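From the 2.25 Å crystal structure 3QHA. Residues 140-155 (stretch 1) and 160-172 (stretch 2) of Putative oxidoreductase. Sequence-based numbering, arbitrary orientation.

Stretch 1 140-155: RGELATMVGADREVYE
Stretch 2 (160-172) AFKHWAAVVIHAG

The two stretches join as neighbouring parallel β-strands, flanked on one face by aromatic side chains from the adjoining helices. Strand axes of 143-148 and 167-172 run 30° apart with a closest approach of 4.6 Å. Register pairs Leu-143 with Ala-165, shifts by one at a bulge to Ala-144/Val-167, Thr-145/Val-168, Met-146/Ile-169 and Val-147/His-170, then shifts again to Gly-148/Gly-172.

Extended backbones (Thr-145 phi/psi -137/142, Val-168 -118/109) set up the alternating ladder: Val-167 N to Leu-143 O 3.2 Å, Thr-145 N to Val-167 O 2.8 Å, Ile-169 N to Thr-145 O 2.9 Å, Val-147 N to Ile-169 O 2.8 Å, Ala-171 N to Val-147 O 2.9 Å and Ala-149 N to Gly-172 O 2.8 Å.

Thr-145 and Val-147 (both chi1 t) share a face with Val-168 and His-170. There Val-147 CG2 meets the edge of the Phe-161 ring (chi1 m) at CE2, 3.6 Å, while Thr-145 CB lies 3.9 Å from CH2 of Trp-164 (chi1 p).

His-170 (t, chi2 -157°) donates from NE2 to Ala-149 O at 2.9 Å and 172°, and its ring also forms an offset stack on Tyr-154 (t, chi2 73°): centroids 4.2 Å apart, planes at 9°.

At Gly-141 (72/35), which closes a Schellman motif, an ideal CB would clash with His-163 O at 2.8 Å.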

# COMPACT_ATOMS: atom_id res chain seq x y z
N ARG B 140 -17.13 -6.90 10.00
CA ARG B 140 -16.36 -7.65 11.01
C ARG B 140 -16.02 -6.84 12.27
O ARG B 140 -15.49 -7.39 13.24
CB ARG B 140 -15.05 -8.17 10.40
CG ARG B 140 -15.23 -9.22 9.32
CD ARG B 140 -13.92 -9.95 9.04
NE ARG B 140 -12.84 -9.01 8.70
CZ ARG B 140 -12.43 -8.71 7.47
NH1 ARG B 140 -12.98 -9.26 6.39
NH2 ARG B 140 -11.44 -7.83 7.31
N GLY B 141 -16.31 -5.54 12.25
CA GLY B 141 -15.95 -4.65 13.35
C GLY B 141 -14.46 -4.38 13.42
O GLY B 141 -13.91 -4.23 14.51
N GLU B 142 -13.82 -4.30 12.25
CA GLU B 142 -12.37 -4.10 12.16
C GLU B 142 -11.97 -2.78 11.49
O GLU B 142 -10.82 -2.61 11.08
CB GLU B 142 -11.72 -5.29 11.44
CG GLU B 142 -11.41 -6.45 12.38
CD GLU B 142 -11.09 -7.75 11.67
OE1 GLU B 142 -10.67 -7.71 10.48
OE2 GLU B 142 -11.25 -8.82 12.29
N LEU B 143 -12.92 -1.85 11.39
CA LEU B 143 -12.64 -0.55 10.78
C LEU B 143 -11.58 0.25 11.54
O LEU B 143 -11.32 -0.00 12.72
CB LEU B 143 -13.91 0.30 10.67
CG LEU B 143 -14.86 -0.02 9.52
CD1 LEU B 143 -16.06 0.91 9.55
CD2 LEU B 143 -14.15 0.06 8.16
N ALA B 144 -10.97 1.19 10.83
CA ALA B 144 -10.27 2.29 11.46
C ALA B 144 -11.22 3.48 11.45
O ALA B 144 -11.97 3.66 10.49
CB ALA B 144 -9.00 2.62 10.71
N THR B 145 -11.21 4.26 12.53
CA THR B 145 -11.95 5.52 12.55
C THR B 145 -11.11 6.62 13.19
O THR B 145 -10.38 6.39 14.15
CB THR B 145 -13.31 5.39 13.27
OG1 THR B 145 -14.04 6.62 13.13
CG2 THR B 145 -13.13 5.06 14.75
N MET B 146 -11.22 7.83 12.63
CA MET B 146 -10.44 8.97 13.05
C MET B 146 -11.40 10.03 13.54
O MET B 146 -12.16 10.59 12.76
CB MET B 146 -9.62 9.50 11.88
CG MET B 146 -8.56 8.52 11.40
SD MET B 146 -8.17 8.76 9.66
CE MET B 146 -9.58 7.96 8.89
N VAL B 147 -11.37 10.30 14.84
CA VAL B 147 -12.47 10.97 15.52
C VAL B 147 -12.11 12.37 15.99
O VAL B 147 -11.17 12.55 16.76
CB VAL B 147 -12.92 10.13 16.73
CG1 VAL B 147 -14.11 10.76 17.43
CG2 VAL B 147 -13.25 8.70 16.29
N GLY B 148 -12.85 13.37 15.51
CA GLY B 148 -12.78 14.72 16.05
C GLY B 148 -13.86 14.88 17.10
O GLY B 148 -15.04 14.74 16.79
N ALA B 149 -13.47 15.16 18.34
CA ALA B 149 -14.43 15.21 19.44
C ALA B 149 -13.85 15.91 20.67
O ALA B 149 -12.64 15.91 20.88
CB ALA B 149 -14.87 13.81 19.82
N ASP B 150 -14.73 16.50 21.47
CA ASP B 150 -14.35 17.00 22.78
C ASP B 150 -13.99 15.81 23.67
O ASP B 150 -14.59 14.74 23.54
CB ASP B 150 -15.47 17.84 23.41
CG ASP B 150 -15.69 19.16 22.69
OD1 ASP B 150 -14.71 19.75 22.19
OD2 ASP B 150 -16.85 19.62 22.62
N ARG B 151 -13.02 16.01 24.56
CA ARG B 151 -12.43 14.92 25.33
C ARG B 151 -13.47 14.06 26.05
O ARG B 151 -13.42 12.83 25.99
CB ARG B 151 -11.42 15.46 26.34
N GLU B 152 -14.40 14.72 26.73
CA GLU B 152 -15.43 14.02 27.51
C GLU B 152 -16.36 13.17 26.65
O GLU B 152 -16.74 12.07 27.06
CB GLU B 152 -16.26 15.02 28.32
N VAL B 153 -16.73 13.65 25.47
CA VAL B 153 -17.66 12.90 24.61
C VAL B 153 -16.92 11.76 23.91
O VAL B 153 -17.51 10.72 23.61
CB VAL B 153 -18.44 13.79 23.58
CG1 VAL B 153 -18.63 15.21 24.11
CG2 VAL B 153 -17.76 13.79 22.22
N TYR B 154 -15.62 11.95 23.65
CA TYR B 154 -14.78 10.87 23.14
C TYR B 154 -14.76 9.70 24.11
O TYR B 154 -14.90 8.55 23.70
CB TYR B 154 -13.35 11.34 22.88
CG TYR B 154 -12.47 10.23 22.36
CD1 TYR B 154 -12.61 9.76 21.05
CD2 TYR B 154 -11.51 9.63 23.17
CE1 TYR B 154 -11.80 8.74 20.56
CE2 TYR B 154 -10.70 8.60 22.69
CZ TYR B 154 -10.86 8.16 21.39
OH TYR B 154 -10.06 7.14 20.91
N GLU B 155 -14.57 9.99 25.39
CA GLU B 155 -14.47 8.95 26.42
C GLU B 155 -15.80 8.23 26.62
O GLU B 155 -15.82 7.04 26.92
CB GLU B 155 -13.98 9.53 27.75
CG GLU B 155 -12.50 9.92 27.74
CD GLU B 155 -11.57 8.75 27.42
OE1 GLU B 155 -11.88 7.60 27.80
OE2 GLU B 155 -10.52 8.98 26.77
N ALA B 160 -18.24 2.15 22.68
CA ALA B 160 -19.16 1.87 21.58
C ALA B 160 -18.41 1.74 20.25
O ALA B 160 -18.65 0.81 19.48
CB ALA B 160 -20.22 2.97 21.48
N PHE B 161 -17.51 2.68 19.99
CA PHE B 161 -16.69 2.68 18.78
C PHE B 161 -15.80 1.45 18.69
O PHE B 161 -15.63 0.88 17.61
CB PHE B 161 -15.83 3.95 18.71
CG PHE B 161 -16.55 5.17 18.18
CD1 PHE B 161 -17.91 5.36 18.41
CD2 PHE B 161 -15.85 6.14 17.47
CE1 PHE B 161 -18.56 6.49 17.92
CE2 PHE B 161 -16.50 7.26 16.99
CZ PHE B 161 -17.85 7.44 17.21
N LYS B 162 -15.23 1.05 19.82
CA LYS B 162 -14.35 -0.13 19.89
C LYS B 162 -15.03 -1.42 19.43
O LYS B 162 -14.36 -2.36 18.99
CB LYS B 162 -13.80 -0.31 21.30
N HIS B 163 -16.36 -1.47 19.52
CA HIS B 163 -17.14 -2.63 19.09
C HIS B 163 -17.09 -2.85 17.57
O HIS B 163 -17.06 -4.00 17.12
CB HIS B 163 -18.59 -2.50 19.55
CG HIS B 163 -19.51 -3.51 18.96
ND1 HIS B 163 -19.47 -4.85 19.30
CD2 HIS B 163 -20.50 -3.40 18.05
CE1 HIS B 163 -20.39 -5.51 18.63
NE2 HIS B 163 -21.04 -4.65 17.86
N TRP B 164 -17.10 -1.76 16.80
CA TRP B 164 -17.11 -1.85 15.34
C TRP B 164 -15.83 -1.34 14.67
O TRP B 164 -15.66 -1.46 13.45
CB TRP B 164 -18.33 -1.12 14.76
CG TRP B 164 -18.46 0.32 15.18
CD1 TRP B 164 -19.24 0.80 16.19
CD2 TRP B 164 -17.80 1.45 14.60
NE1 TRP B 164 -19.11 2.17 16.27
CE2 TRP B 164 -18.23 2.59 15.31
CE3 TRP B 164 -16.89 1.62 13.55
CZ2 TRP B 164 -17.78 3.88 15.01
CZ3 TRP B 164 -16.44 2.90 13.25
CH2 TRP B 164 -16.88 4.01 13.98
N ALA B 165 -14.93 -0.76 15.47
CA ALA B 165 -13.65 -0.27 14.96
C ALA B 165 -12.50 -0.87 15.77
O ALA B 165 -12.46 -0.70 17.00
CB ALA B 165 -13.60 1.24 15.02
N ALA B 166 -11.59 -1.56 15.09
CA ALA B 166 -10.39 -2.11 15.73
C ALA B 166 -9.34 -1.03 16.01
O ALA B 166 -8.47 -1.22 16.87
CB ALA B 166 -9.80 -3.21 14.86
N VAL B 167 -9.40 0.08 15.27
CA VAL B 167 -8.49 1.21 15.46
C VAL B 167 -9.29 2.50 15.62
O VAL B 167 -9.93 2.96 14.67
CB VAL B 167 -7.51 1.35 14.29
CG1 VAL B 167 -6.79 2.69 14.34
CG2 VAL B 167 -6.50 0.20 14.29
N VAL B 168 -9.25 3.07 16.82
CA VAL B 168 -9.97 4.30 17.12
C VAL B 168 -8.98 5.39 17.50
O VAL B 168 -8.38 5.34 18.58
CB VAL B 168 -10.99 4.10 18.26
CG1 VAL B 168 -11.72 5.41 18.57
CG2 VAL B 168 -11.99 3.01 17.90
N ILE B 169 -8.82 6.37 16.61
CA ILE B 169 -7.92 7.49 16.85
C ILE B 169 -8.71 8.71 17.31
O ILE B 169 -9.72 9.07 16.69
CB ILE B 169 -7.15 7.89 15.56
CG1 ILE B 169 -6.39 6.69 14.98
CG2 ILE B 169 -6.18 9.03 15.85
CD1 ILE B 169 -5.37 6.06 15.92
N HIS B 170 -8.25 9.32 18.39
CA HIS B 170 -8.75 10.62 18.80
C HIS B 170 -7.85 11.66 18.15
O HIS B 170 -6.80 12.03 18.68
CB HIS B 170 -8.75 10.77 20.33
CG HIS B 170 -9.44 12.01 20.80
ND1 HIS B 170 -9.18 12.59 22.03
CD2 HIS B 170 -10.37 12.79 20.21
CE1 HIS B 170 -9.92 13.67 22.17
NE2 HIS B 170 -10.66 13.81 21.09
N ALA B 171 -8.27 12.11 16.97
CA ALA B 171 -7.46 12.98 16.13
C ALA B 171 -7.35 14.38 16.71
O ALA B 171 -6.38 15.09 16.44
CB ALA B 171 -8.03 13.04 14.72
N GLY B 172 -8.34 14.77 17.50
CA GLY B 172 -8.39 16.09 18.12
C GLY B 172 -9.82 16.54 18.38
O GLY B 172 -10.71 15.73 18.60
O HOH W 1 -13.57 -4.21 17.12